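Long-range contacts in tyrosinase (PDB 5ZRD), which catalyses the copper-dependent hydroxylation of monophenols to catechols, and probably, as other tyrosinases do, their further oxidation to quinones: residues A[14-18]-A[130-135]; A[34-39]-A[104-109]; A[48-52]-A[311-317]. All blocks are in the same frame, centred on the assembly; numbering follows the deposited sequence.

Interaction 1 of 3, residues A[14-18]-A[130-135]; sequences VRDLQ and PSILTQ
Gln18, Val14 and Pro130 carry most of this contact. Residues 14-18 form the first turn of helix 14-22, with Gln18 N hydrogen-bonded to Val14 O at 3.1 Å. Residues 130-135 are a turn. Pro130 is extended in psi (137°), and 131-133 then take helical angles. Leu133 N is hydrogen-bonded to Pro130 O at 3.1 Å, and Gln135 N to Ser131 O at 2.8 Å, so the chain coils tightly. In register, Arg15 CA is 6.1 Å from Pro130 CA, and Gln18 CA is 6.9 Å from Ile132 CA.

Gln18 is extended (chi1 and chi2 both t) and points toward the turn. Its CD comes to 3.8 Å from Ser131 OG and 3.9 Å from Ile132 CG2. The end of the side chain rests against Ser131 and Ile132. Helix 14-22, the first of the chain, packs here on the loop from helix 122-127 to strand 137-140, which belongs to the central-domain family region of tyrosinases.

Val14 lies one helical turn before Gln18 on the same face, and its chi1 of 98° falls between wells. Its CG1 meets Pro130 CG at 3.9 Å. Its CG2 reaches Ile132 CG2 at 4.3 Å and Leu133 CD2 at 4.5 Å. Pro130 packs its C-gamma exo ring against the helix, with CG also 4.3 Å from Arg15 CB. The head group of Arg15 makes a cation-pi contact with Tyr123. Val14 and Leu133 both touch Phe318 of helix 315-334, the helix that bears the copper ligand His320.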
ATOM      1  N   VAL A  14      18.597  46.759   1.888  1.00 39.13           N
ATOM      2  CA  VAL A  14      19.943  46.271   2.160  1.00 43.17           C
ATOM      3  C   VAL A  14      20.959  47.191   1.478  1.00 40.38           C
ATOM      4  O   VAL A  14      22.038  47.448   2.010  1.00 42.87           O
ATOM      5  CB  VAL A  14      20.128  44.795   1.748  1.00 48.69           C
ATOM      6  CG1 VAL A  14      20.783  44.639   0.389  1.00 47.74           C
ATOM      7  CG2 VAL A  14      20.953  44.046   2.782  1.00 57.90           C
ATOM      8  N   ARG A  15      20.613  47.685   0.313  1.00 38.13           N
ATOM      9  CA  ARG A  15      21.500  48.546  -0.399  1.00 41.65           C
ATOM     10  C   ARG A  15      21.725  49.823   0.419  1.00 50.57           C
ATOM     11  O   ARG A  15      22.855  50.349   0.452  1.00 46.41           O
ATOM     12  CB  ARG A  15      20.937  48.887  -1.774  1.00 39.41           C
ATOM     13  CG  ARG A  15      21.623  50.060  -2.451  1.00 44.40           C
ATOM     14  CD  ARG A  15      23.053  49.744  -2.801  1.00 48.48           C
ATOM     15  NE  ARG A  15      23.603  50.785  -3.649  1.00 49.89           N
ATOM     16  CZ  ARG A  15      24.891  51.095  -3.710  1.00 52.21           C
ATOM     17  NH1 ARG A  15      25.255  52.245  -4.249  1.00 57.75           N
ATOM     18  NH2 ARG A  15      25.801  50.278  -3.212  1.00 49.25           N
ATOM     19  N   ASP A  16      20.659  50.318   1.050  1.00 48.70           N
ATOM     20  CA  ASP A  16      20.756  51.511   1.878  1.00 51.10           C
ATOM     21  C   ASP A  16      21.661  51.249   3.103  1.00 49.92           C
ATOM     22  O   ASP A  16      22.388  52.160   3.507  1.00 45.56           O
ATOM     23  CB  ASP A  16      19.340  51.991   2.292  1.00 58.49           C
ATOM     24  CG  ASP A  16      19.350  53.223   3.191  1.00 56.41           C
ATOM     25  OD1 ASP A  16      19.882  54.250   2.733  1.00 63.33           O
ATOM     26  OD2 ASP A  16      18.812  53.156   4.330  1.00 49.69           O
ATOM     27  N   LEU A  17      21.604  50.040   3.693  1.00 44.91           N
ATOM     28  CA  LEU A  17      22.432  49.716   4.861  1.00 46.12           C
ATOM     29  C   LEU A  17      23.917  49.673   4.462  1.00 51.30           C
ATOM     30  O   LEU A  17      24.788  49.975   5.277  1.00 46.53           O
ATOM     31  CB  LEU A  17      21.980  48.384   5.464  1.00 46.71           C
ATOM     32  CG  LEU A  17      20.555  48.339   6.033  1.00 52.39           C
ATOM     33  CD1 LEU A  17      20.350  47.133   6.934  1.00 48.63           C
ATOM     34  CD2 LEU A  17      20.203  49.601   6.810  1.00 53.77           C
ATOM     35  N   GLN A  18      24.207  49.318   3.211  1.00 49.84           N
ATOM     36  CA  GLN A  18      25.569  49.140   2.768  1.00 52.34           C
ATOM     37  C   GLN A  18      26.175  50.507   2.455  1.00 55.70           C
ATOM     38  O   GLN A  18      27.378  50.673   2.523  1.00 55.94           O
ATOM     39  CB  GLN A  18      25.639  48.244   1.532  1.00 51.67           C
ATOM     40  CG  GLN A  18      27.036  47.695   1.253  1.00 51.86           C
ATOM     41  CD  GLN A  18      27.107  46.755   0.067  1.00 51.32           C
ATOM     42  OE1 GLN A  18      28.186  46.429  -0.410  1.00 57.00           O
ATOM     43  NE2 GLN A  18      25.966  46.302  -0.428  1.00 46.84           N
ATOM     44  N   PRO A 130      23.493  43.624  -4.638  1.00 38.68           N
ATOM     45  CA  PRO A 130      24.395  44.366  -3.735  1.00 41.55           C
ATOM     46  C   PRO A 130      25.550  43.477  -3.259  1.00 38.50           C
ATOM     47  O   PRO A 130      25.287  42.332  -2.891  1.00 40.46           O
ATOM     48  CB  PRO A 130      23.485  44.770  -2.556  1.00 39.74           C
ATOM     49  CG  PRO A 130      22.145  44.975  -3.213  1.00 40.54           C
ATOM     50  CD  PRO A 130      22.091  43.889  -4.280  1.00 39.40           C
ATOM     51  N   SER A 131      26.782  44.000  -3.232  1.00 40.83           N
ATOM     52  CA  SER A 131      27.972  43.145  -2.936  1.00 42.26           C
ATOM     53  C   SER A 131      27.949  42.629  -1.485  1.00 37.40           C
ATOM     54  O   SER A 131      28.584  41.624  -1.200  1.00 38.48           O
ATOM     55  CB  SER A 131      29.255  43.856  -3.223  1.00 42.98           C
ATOM     56  OG  SER A 131      29.346  45.021  -2.414  1.00 47.52           O
ATOM     57  N   ILE A 132      27.199  43.239  -0.569  1.00 34.05           N
ATOM     58  CA  ILE A 132      27.171  42.683   0.809  1.00 34.23           C
ATOM     59  C   ILE A 132      26.605  41.263   0.765  1.00 32.20           C
ATOM     60  O   ILE A 132      26.960  40.475   1.613  1.00 35.22           O
ATOM     61  CB  ILE A 132      26.401  43.569   1.815  1.00 38.20           C
ATOM     62  CG1 ILE A 132      26.428  43.008   3.241  1.00 42.71           C
ATOM     63  CG2 ILE A 132      24.965  43.784   1.367  1.00 40.76           C
ATOM     64  CD1 ILE A 132      27.806  42.794   3.795  1.00 43.59           C
ATOM     65  N   LEU A 133      25.724  40.949  -0.193  1.00 37.83           N
ATOM     66  CA  LEU A 133      25.113  39.597  -0.321  1.00 35.54           C
ATOM     67  C   LEU A 133      26.021  38.651  -1.117  1.00 34.58           C
ATOM     68  O   LEU A 133      25.753  37.463  -1.122  1.00 37.38           O
ATOM     69  CB  LEU A 133      23.757  39.686  -1.032  1.00 36.67           C
ATOM     70  CG  LEU A 133      22.690  40.571  -0.391  1.00 36.34           C
ATOM     71  CD1 LEU A 133      21.364  40.443  -1.140  1.00 35.17           C
ATOM     72  CD2 LEU A 133      22.511  40.228   1.073  1.00 38.46           C
ATOM     73  N   THR A 134      27.027  39.145  -1.827  1.00 35.31           N
ATOM     74  CA  THR A 134      27.877  38.231  -2.639  1.00 41.33           C
ATOM     75  C   THR A 134      29.341  38.170  -2.165  1.00 45.56           C
ATOM     76  O   THR A 134      30.002  37.175  -2.442  1.00 43.67           O
ATOM     77  CB  THR A 134      27.863  38.631  -4.114  1.00 39.02           C
ATOM     78  OG1 THR A 134      28.357  39.969  -4.253  1.00 39.67           O
ATOM     79  CG2 THR A 134      26.465  38.531  -4.686  1.00 41.35           C
ATOM     80  N   GLN A 135      29.845  39.188  -1.465  1.00 43.17           N
ATOM     81  CA  GLN A 135      31.289  39.274  -1.171  1.00 47.69           C
ATOM     82  C   GLN A 135      31.714  38.182  -0.178  1.00 44.60           C
ATOM     83  O   GLN A 135      30.899  37.697   0.641  1.00 41.72           O
ATOM     84  CB  GLN A 135      31.663  40.665  -0.651  1.00 44.68           C
ATOM     85  CG  GLN A 135      31.211  40.885   0.784  1.00 48.03           C
ATOM     86  CD  GLN A 135      31.228  42.340   1.178  1.00 46.61           C
ATOM     87  OE1 GLN A 135      30.876  43.204   0.385  1.00 49.66           O
ATOM     88  NE2 GLN A 135      31.636  42.614   2.409  1.00 47.21           N
TER

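Interaction 2 of 3, residues A[34-39]-A[104-109]; sequences RAWVGI and ALQSIV
Two helices cross almost at right angles. The axes of 34-39 and 104-108 approach to 8.1 Å at a signed angle of 103°. The closest CA pair is Ala35 and Leu105, at 5.0 Å. Val109 follows the second helix, extended.

Arg34 lays its CG 4.0 Å from Val109 CG2, while its guanidinium forms a salt bridge with Asp141. Ala35 is at the crossing, its CB 3.6 Å from Leu105 O and 3.9 Å from Val109 CG2. Trp36 starts away, but with chi1 at -91°, between wells, its indole turns back. Leu105 (m, t) sets CD2 over one face of the five-membered ring, 3.7 Å from its centroid, in a CH-pi contact. Gly38 has its CA 3.8 Å from Ile108 CG1, and a CB here would clash with Ile108. Ile39 (chi1 p) brings CG2 to 3.3 Å from Ala104 O and 3.9 Å from Ile108 CG1, and CD1 to 3.5 Å from Leu105 CD2.

Small residues (Ala35, Gly38, Ala104) let branched aliphatic ones come close. Helix 27-41 packs crosswise on the C-terminal end of helix 90-108, which carries copper ligand His94, in the mainly helical central region of tyrosinases. Trp36 and Ile39 also pack on Phe50 of helix 50-57.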
ATOM      1  N   ARG A  34      26.174  40.239  12.345  1.00 43.89           N
ATOM      2  CA  ARG A  34      26.433  39.576  13.621  1.00 41.82           C
ATOM      3  C   ARG A  34      25.282  38.630  13.942  1.00 36.95           C
ATOM      4  O   ARG A  34      25.526  37.576  14.472  1.00 39.63           O
ATOM      5  CB  ARG A  34      26.642  40.588  14.756  1.00 51.67           C
ATOM      6  CG  ARG A  34      26.742  39.967  16.150  1.00 57.23           C
ATOM      7  CD  ARG A  34      26.909  40.991  17.268  1.00 58.55           C
ATOM      8  NE  ARG A  34      28.240  41.575  17.226  1.00 58.43           N
ATOM      9  CZ  ARG A  34      28.532  42.803  16.806  1.00 68.76           C
ATOM     10  NH1 ARG A  34      29.803  43.173  16.764  1.00 64.38           N
ATOM     11  NH2 ARG A  34      27.577  43.654  16.436  1.00 62.24           N
ATOM     12  N   ALA A  35      24.043  39.031  13.640  1.00 37.39           N
ATOM     13  CA  ALA A  35      22.845  38.192  13.896  1.00 37.23           C
ATOM     14  C   ALA A  35      22.857  36.939  13.012  1.00 35.50           C
ATOM     15  O   ALA A  35      22.474  35.838  13.443  1.00 38.97           O
ATOM     16  CB  ALA A  35      21.595  39.003  13.638  1.00 39.99           C
ATOM     17  N   TRP A  36      23.273  37.115  11.760  1.00 31.22           N
ATOM     18  CA  TRP A  36      23.303  36.016  10.826  1.00 34.02           C
ATOM     19  C   TRP A  36      24.421  35.037  11.229  1.00 37.72           C
ATOM     20  O   TRP A  36      24.232  33.795  11.178  1.00 32.47           O
ATOM     21  CB  TRP A  36      23.476  36.539   9.396  1.00 34.98           C
ATOM     22  CG  TRP A  36      22.187  36.801   8.692  1.00 34.89           C
ATOM     23  CD1 TRP A  36      21.493  37.976   8.603  1.00 38.11           C
ATOM     24  CD2 TRP A  36      21.432  35.836   7.957  1.00 36.89           C
ATOM     25  NE1 TRP A  36      20.354  37.804   7.863  1.00 38.74           N
ATOM     26  CE2 TRP A  36      20.285  36.497   7.469  1.00 37.85           C
ATOM     27  CE3 TRP A  36      21.612  34.481   7.683  1.00 36.06           C
ATOM     28  CZ2 TRP A  36      19.339  35.840   6.700  1.00 35.64           C
ATOM     29  CZ3 TRP A  36      20.674  33.829   6.928  1.00 35.11           C
ATOM     30  CH2 TRP A  36      19.558  34.506   6.446  1.00 37.06           C
ATOM     31  N   VAL A  37      25.576  35.572  11.653  1.00 37.22           N
ATOM     32  CA  VAL A  37      26.630  34.683  12.200  1.00 39.73           C
ATOM     33  C   VAL A  37      26.040  33.873  13.365  1.00 38.32           C
ATOM     34  O   VAL A  37      26.117  32.646  13.411  1.00 36.73           O
ATOM     35  CB  VAL A  37      27.884  35.480  12.616  1.00 42.53           C
ATOM     36  CG1 VAL A  37      28.900  34.585  13.314  1.00 42.33           C
ATOM     37  CG2 VAL A  37      28.529  36.178  11.424  1.00 39.44           C
ATOM     38  N   GLY A  38      25.354  34.550  14.268  1.00 38.53           N
ATOM     39  CA  GLY A  38      24.799  33.865  15.433  1.00 39.81           C
ATOM     40  C   GLY A  38      23.800  32.774  15.090  1.00 38.05           C
ATOM     41  O   GLY A  38      23.862  31.679  15.666  1.00 45.28           O
ATOM     42  N   ILE A  39      22.851  33.031  14.181  1.00 44.92           N
ATOM     43  CA  ILE A  39      21.823  31.975  13.883  1.00 39.76           C
ATOM     44  C   ILE A  39      22.477  30.832  13.102  1.00 33.85           C
ATOM     45  O   ILE A  39      22.062  29.679  13.224  1.00 33.29           O
ATOM     46  CB  ILE A  39      20.546  32.527  13.199  1.00 46.55           C
ATOM     47  CG1 ILE A  39      20.766  33.061  11.778  1.00 46.76           C
ATOM     48  CG2 ILE A  39      19.863  33.576  14.078  1.00 45.21           C
ATOM     49  CD1 ILE A  39      19.476  33.147  10.949  1.00 46.53           C
ATOM     50  N   ALA A 104      14.419  34.879  15.118  1.00 44.38           N
ATOM     51  CA  ALA A 104      15.699  34.203  15.347  1.00 39.36           C
ATOM     52  C   ALA A 104      16.870  35.181  15.265  1.00 38.40           C
ATOM     53  O   ALA A 104      17.763  35.104  16.093  1.00 45.20           O
ATOM     54  CB  ALA A 104      15.880  33.098  14.348  1.00 45.91           C
ATOM     55  N   LEU A 105      16.909  36.071  14.292  1.00 34.56           N
ATOM     56  CA  LEU A 105      18.031  36.995  14.263  1.00 39.40           C
ATOM     57  C   LEU A 105      18.025  37.825  15.565  1.00 42.47           C
ATOM     58  O   LEU A 105      19.086  38.229  16.058  1.00 41.13           O
ATOM     59  CB  LEU A 105      17.975  37.923  13.044  1.00 33.01           C
ATOM     60  CG  LEU A 105      18.097  37.293  11.660  1.00 33.71           C
ATOM     61  CD1 LEU A 105      17.884  38.362  10.607  1.00 34.49           C
ATOM     62  CD2 LEU A 105      19.453  36.641  11.429  1.00 36.52           C
ATOM     63  N   GLN A 106      16.835  38.070  16.104  1.00 39.49           N
ATOM     64  CA  GLN A 106      16.638  39.021  17.209  1.00 40.72           C
ATOM     65  C   GLN A 106      17.094  38.404  18.543  1.00 41.23           C
ATOM     66  O   GLN A 106      17.477  39.123  19.479  1.00 45.91           O
ATOM     67  CB  GLN A 106      15.171  39.457  17.276  1.00 38.79           C
ATOM     68  CG  GLN A 106      14.850  40.674  16.418  1.00 38.02           C
ATOM     69  CD  GLN A 106      13.373  40.998  16.373  1.00 40.62           C
ATOM     70  OE1 GLN A 106      12.537  40.288  16.942  1.00 43.31           O
ATOM     71  NE2 GLN A 106      13.035  42.074  15.678  1.00 40.10           N
ATOM     72  N   SER A 107      17.063  37.081  18.596  1.00 44.31           N
ATOM     73  CA  SER A 107      17.593  36.293  19.692  1.00 45.65           C
ATOM     74  C   SER A 107      19.119  36.425  19.796  1.00 44.83           C
ATOM     75  O   SER A 107      19.642  36.141  20.842  1.00 46.99           O
ATOM     76  CB  SER A 107      17.223  34.846  19.556  1.00 46.32           C
ATOM     77  OG  SER A 107      18.101  34.228  18.630  1.00 52.08           O
ATOM     78  N   ILE A 108      19.811  36.801  18.735  1.00 42.90           N
ATOM     79  CA  ILE A 108      21.218  37.082  18.787  1.00 39.17           C
ATOM     80  C   ILE A 108      21.401  38.577  19.030  1.00 44.76           C
ATOM     81  O   ILE A 108      22.109  38.969  19.947  1.00 46.29           O
ATOM     82  CB  ILE A 108      21.919  36.658  17.477  1.00 44.02           C
ATOM     83  CG1 ILE A 108      21.675  35.191  17.098  1.00 41.08           C
ATOM     84  CG2 ILE A 108      23.409  36.997  17.506  1.00 46.47           C
ATOM     85  CD1 ILE A 108      21.663  34.225  18.258  1.00 44.89           C
ATOM     86  N   VAL A 109      20.822  39.404  18.158  1.00 44.54           N
ATOM     87  CA  VAL A 109      20.936  40.867  18.274  1.00 41.32           C
ATOM     88  C   VAL A 109      19.532  41.453  18.495  1.00 50.76           C
ATOM     89  O   VAL A 109      18.778  41.571  17.519  1.00 41.68           O
ATOM     90  CB  VAL A 109      21.544  41.513  17.025  1.00 39.45           C
ATOM     91  CG1 VAL A 109      21.517  43.021  17.147  1.00 38.50           C
ATOM     92  CG2 VAL A 109      22.943  41.006  16.712  1.00 43.06           C
TER

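Interaction 3 of 3, residues A[48-52]-A[311-317]; sequences KSFFA and GMDPIFF
The Phe50 ring is the main bump. It stands out from the first turn of helix 50-57 (chi1 t) and enters a hollow formed by the turn 311-314 and the Phe317 side chain. Backbone atoms make much of the wall. Phe50 CE2 is 3.3 Å from Met312 O, and Phe50 CZ is 3.6 Å from Gly311 O and 3.9 Å from Pro314 N. The Pro314 ring adds CG, 4.2 Å from Phe50 CE2. Phe317 (chi1 m) borders the hollow with CE1, 3.8 Å from Phe50 CE1.

Both segments are helix starts in the tyrosinase central domain. Ser49 is an N-cap, with a weak hydrogen bond from Ala52 N to Ser49 OG of 3.3 Å. Asp313 OD1 accepts from Ile315 N at 2.9 Å and forms a salt bridge with Arg179. Phe316 turns its ring to the oxygen pocket and stacks on the copper ligand His320.

A second bump goes the other way. Met312 (chi1 and chi2 m) brings its CE to 3.5 Å from Phe51 O and 3.9 Å from Phe51 CE1. Its SD is 5.1 Å from the Phe51 ring centroid, an oblique Met-aromatic contact. Phe51 CA and Met312 CA are 6.9 Å apart.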
ATOM      1  N   LYS A  48      15.500  27.773  16.123  1.00 39.63           N
ATOM      2  CA  LYS A  48      15.929  29.080  15.646  1.00 39.58           C
ATOM      3  C   LYS A  48      17.301  29.047  14.930  1.00 35.65           C
ATOM      4  O   LYS A  48      17.789  30.096  14.500  1.00 29.85           O
ATOM      5  CB  LYS A  48      16.020  30.032  16.840  1.00 41.62           C
ATOM      6  CG  LYS A  48      14.750  30.183  17.668  1.00 45.77           C
ATOM      7  CD  LYS A  48      14.863  31.372  18.609  1.00 54.38           C
ATOM      8  CE  LYS A  48      13.551  31.835  19.202  1.00 61.08           C
ATOM      9  NZ  LYS A  48      13.397  31.324  20.585  1.00 65.77           N
ATOM     10  N   SER A  49      17.982  27.909  14.841  1.00 36.64           N
ATOM     11  CA  SER A  49      19.198  27.843  13.987  1.00 37.48           C
ATOM     12  C   SER A  49      18.825  28.112  12.532  1.00 37.91           C
ATOM     13  O   SER A  49      17.728  27.795  12.092  1.00 38.91           O
ATOM     14  CB  SER A  49      19.868  26.495  14.069  1.00 37.46           C
ATOM     15  OG  SER A  49      18.971  25.440  13.715  1.00 35.49           O
ATOM     16  N   PHE A  50      19.771  28.603  11.762  1.00 41.14           N
ATOM     17  CA  PHE A  50      19.502  28.804  10.360  1.00 37.41           C
ATOM     18  C   PHE A  50      19.171  27.472   9.674  1.00 38.53           C
ATOM     19  O   PHE A  50      18.419  27.454   8.721  1.00 36.10           O
ATOM     20  CB  PHE A  50      20.671  29.492   9.669  1.00 35.25           C
ATOM     21  CG  PHE A  50      20.363  29.802   8.229  1.00 37.94           C
ATOM     22  CD1 PHE A  50      19.278  30.600   7.899  1.00 38.17           C
ATOM     23  CD2 PHE A  50      21.147  29.295   7.205  1.00 39.71           C
ATOM     24  CE1 PHE A  50      18.972  30.869   6.579  1.00 37.84           C
ATOM     25  CE2 PHE A  50      20.852  29.585   5.882  1.00 38.88           C
ATOM     26  CZ  PHE A  50      19.773  30.381   5.574  1.00 38.68           C
ATOM     27  N   PHE A  51      19.739  26.362  10.140  1.00 39.66           N
ATOM     28  CA  PHE A  51      19.563  25.103   9.432  1.00 39.08           C
ATOM     29  C   PHE A  51      18.125  24.597   9.572  1.00 36.63           C
ATOM     30  O   PHE A  51      17.538  24.055   8.642  1.00 33.34           O
ATOM     31  CB  PHE A  51      20.521  24.029   9.951  1.00 39.46           C
ATOM     32  CG  PHE A  51      20.310  22.680   9.315  1.00 33.71           C
ATOM     33  CD1 PHE A  51      20.823  22.401   8.055  1.00 33.08           C
ATOM     34  CD2 PHE A  51      19.600  21.696   9.975  1.00 31.91           C
ATOM     35  CE1 PHE A  51      20.621  21.162   7.461  1.00 33.87           C
ATOM     36  CE2 PHE A  51      19.413  20.452   9.388  1.00 34.17           C
ATOM     37  CZ  PHE A  51      19.907  20.193   8.127  1.00 34.90           C
ATOM     38  N   ALA A  52      17.589  24.755  10.766  1.00 36.65           N
ATOM     39  CA  ALA A  52      16.236  24.355  11.048  1.00 37.49           C
ATOM     40  C   ALA A  52      15.259  25.212  10.226  1.00 36.24           C
ATOM     41  O   ALA A  52      14.353  24.668   9.595  1.00 40.29           O
ATOM     42  CB  ALA A  52      15.984  24.489  12.534  1.00 35.70           C
ATOM     43  N   GLY A 311      15.727  27.436   0.558  1.00 32.55           N
ATOM     44  CA  GLY A 311      15.710  28.069   1.892  1.00 33.27           C
ATOM     45  C   GLY A 311      17.063  28.004   2.597  1.00 33.19           C
ATOM     46  O   GLY A 311      17.248  28.707   3.578  1.00 30.09           O
ATOM     47  N   MET A 312      18.012  27.194   2.111  1.00 32.55           N
ATOM     48  CA  MET A 312      19.326  27.093   2.778  1.00 30.01           C
ATOM     49  C   MET A 312      20.244  28.195   2.266  1.00 28.53           C
ATOM     50  O   MET A 312      21.293  28.381   2.820  1.00 30.12           O
ATOM     51  CB  MET A 312      20.008  25.750   2.527  1.00 27.97           C
ATOM     52  CG  MET A 312      19.274  24.562   3.095  1.00 26.30           C
ATOM     53  SD  MET A 312      19.077  24.673   4.890  1.00 34.43           S
ATOM     54  CE  MET A 312      18.102  23.220   5.246  1.00 34.13           C
ATOM     55  N   ASP A 313      19.871  28.906   1.220  1.00 28.70           N
ATOM     56  CA  ASP A 313      20.685  30.031   0.766  1.00 30.10           C
ATOM     57  C   ASP A 313      20.207  31.321   1.437  1.00 30.05           C
ATOM     58  O   ASP A 313      19.092  31.733   1.208  1.00 32.35           O
ATOM     59  CB  ASP A 313      20.600  30.181  -0.732  1.00 29.57           C
ATOM     60  CG  ASP A 313      21.514  31.256  -1.269  1.00 31.58           C
ATOM     61  OD1 ASP A 313      21.841  32.248  -0.533  1.00 32.25           O
ATOM     62  OD2 ASP A 313      21.916  31.060  -2.444  1.00 28.80           O
ATOM     63  N   PRO A 314      21.065  31.985   2.221  1.00 34.05           N
ATOM     64  CA  PRO A 314      20.680  33.217   2.945  1.00 33.85           C
ATOM     65  C   PRO A 314      19.957  34.257   2.077  1.00 33.84           C
ATOM     66  O   PRO A 314      19.117  35.006   2.639  1.00 30.92           O
ATOM     67  CB  PRO A 314      22.001  33.794   3.472  1.00 34.58           C
ATOM     68  CG  PRO A 314      22.875  32.569   3.658  1.00 32.59           C
ATOM     69  CD  PRO A 314      22.478  31.657   2.522  1.00 33.70           C
ATOM     70  N   ILE A 315      20.249  34.285   0.756  1.00 30.92           N
ATOM     71  CA  ILE A 315      19.665  35.277  -0.141  1.00 31.38           C
ATOM     72  C   ILE A 315      18.166  35.017  -0.253  1.00 30.33           C
ATOM     73  O   ILE A 315      17.406  35.930  -0.605  1.00 29.98           O
ATOM     74  CB  ILE A 315      20.311  35.305  -1.547  1.00 29.76           C
ATOM     75  CG1 ILE A 315      20.047  36.627  -2.258  1.00 31.39           C
ATOM     76  CG2 ILE A 315      19.846  34.177  -2.439  1.00 30.30           C
ATOM     77  CD1 ILE A 315      21.008  36.880  -3.407  1.00 33.59           C
ATOM     78  N   PHE A 316      17.760  33.773  -0.037  1.00 29.12           N
ATOM     79  CA  PHE A 316      16.316  33.485   0.003  1.00 29.90           C
ATOM     80  C   PHE A 316      15.557  34.519   0.842  1.00 28.84           C
ATOM     81  O   PHE A 316      14.525  34.984   0.434  1.00 32.88           O
ATOM     82  CB  PHE A 316      16.046  32.104   0.569  1.00 28.60           C
ATOM     83  CG  PHE A 316      14.585  31.744   0.635  1.00 30.52           C
ATOM     84  CD1 PHE A 316      13.812  32.142   1.714  1.00 28.80           C
ATOM     85  CD2 PHE A 316      13.998  30.980  -0.363  1.00 29.04           C
ATOM     86  CE1 PHE A 316      12.477  31.799   1.766  1.00 29.74           C
ATOM     87  CE2 PHE A 316      12.659  30.643  -0.314  1.00 27.85           C
ATOM     88  CZ  PHE A 316      11.901  31.063   0.746  1.00 30.27           C
ATOM     89  N   PHE A 317      16.096  34.926   1.970  1.00 31.01           N
ATOM     90  CA  PHE A 317      15.330  35.723   2.943  1.00 30.69           C
ATOM     91  C   PHE A 317      15.360  37.208   2.571  1.00 33.99           C
ATOM     92  O   PHE A 317      14.365  37.924   2.806  1.00 31.86           O
ATOM     93  CB  PHE A 317      15.822  35.417   4.360  1.00 28.06           C
ATOM     94  CG  PHE A 317      15.432  34.027   4.747  1.00 27.74           C
ATOM     95  CD1 PHE A 317      16.217  32.961   4.368  1.00 29.97           C
ATOM     96  CD2 PHE A 317      14.191  33.773   5.281  1.00 26.29           C
ATOM     97  CE1 PHE A 317      15.809  31.665   4.617  1.00 29.29           C
ATOM     98  CE2 PHE A 317      13.790  32.472   5.544  1.00 28.69           C
ATOM     99  CZ  PHE A 317      14.596  31.420   5.216  1.00 29.13           C
TER

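In the fold
Interactions 1 and 3 are buried, while interaction 2 is partly exposed. Interaction 3 lies nearest the chain's centre and contains a residue of the oxygen pocket. Interactions 2 and 3 adjoin. Their helices 27-41 and 50-57 follow each other in the chain, and Ile39 O lies 2.9 Å from Phe50 N in a probable hydrogen bond. Helix 315-334 is part of interaction 3, and interaction 1 also touches it, through Phe318. Interaction 1 does not touch interaction 2. The chemistry differs too. A glutamine reaches into a turn in interaction 1. Interaction 2 is mostly aliphatic with one indole. In interaction 3 one phenylalanine ring meets mainly backbone and a second one a methionine.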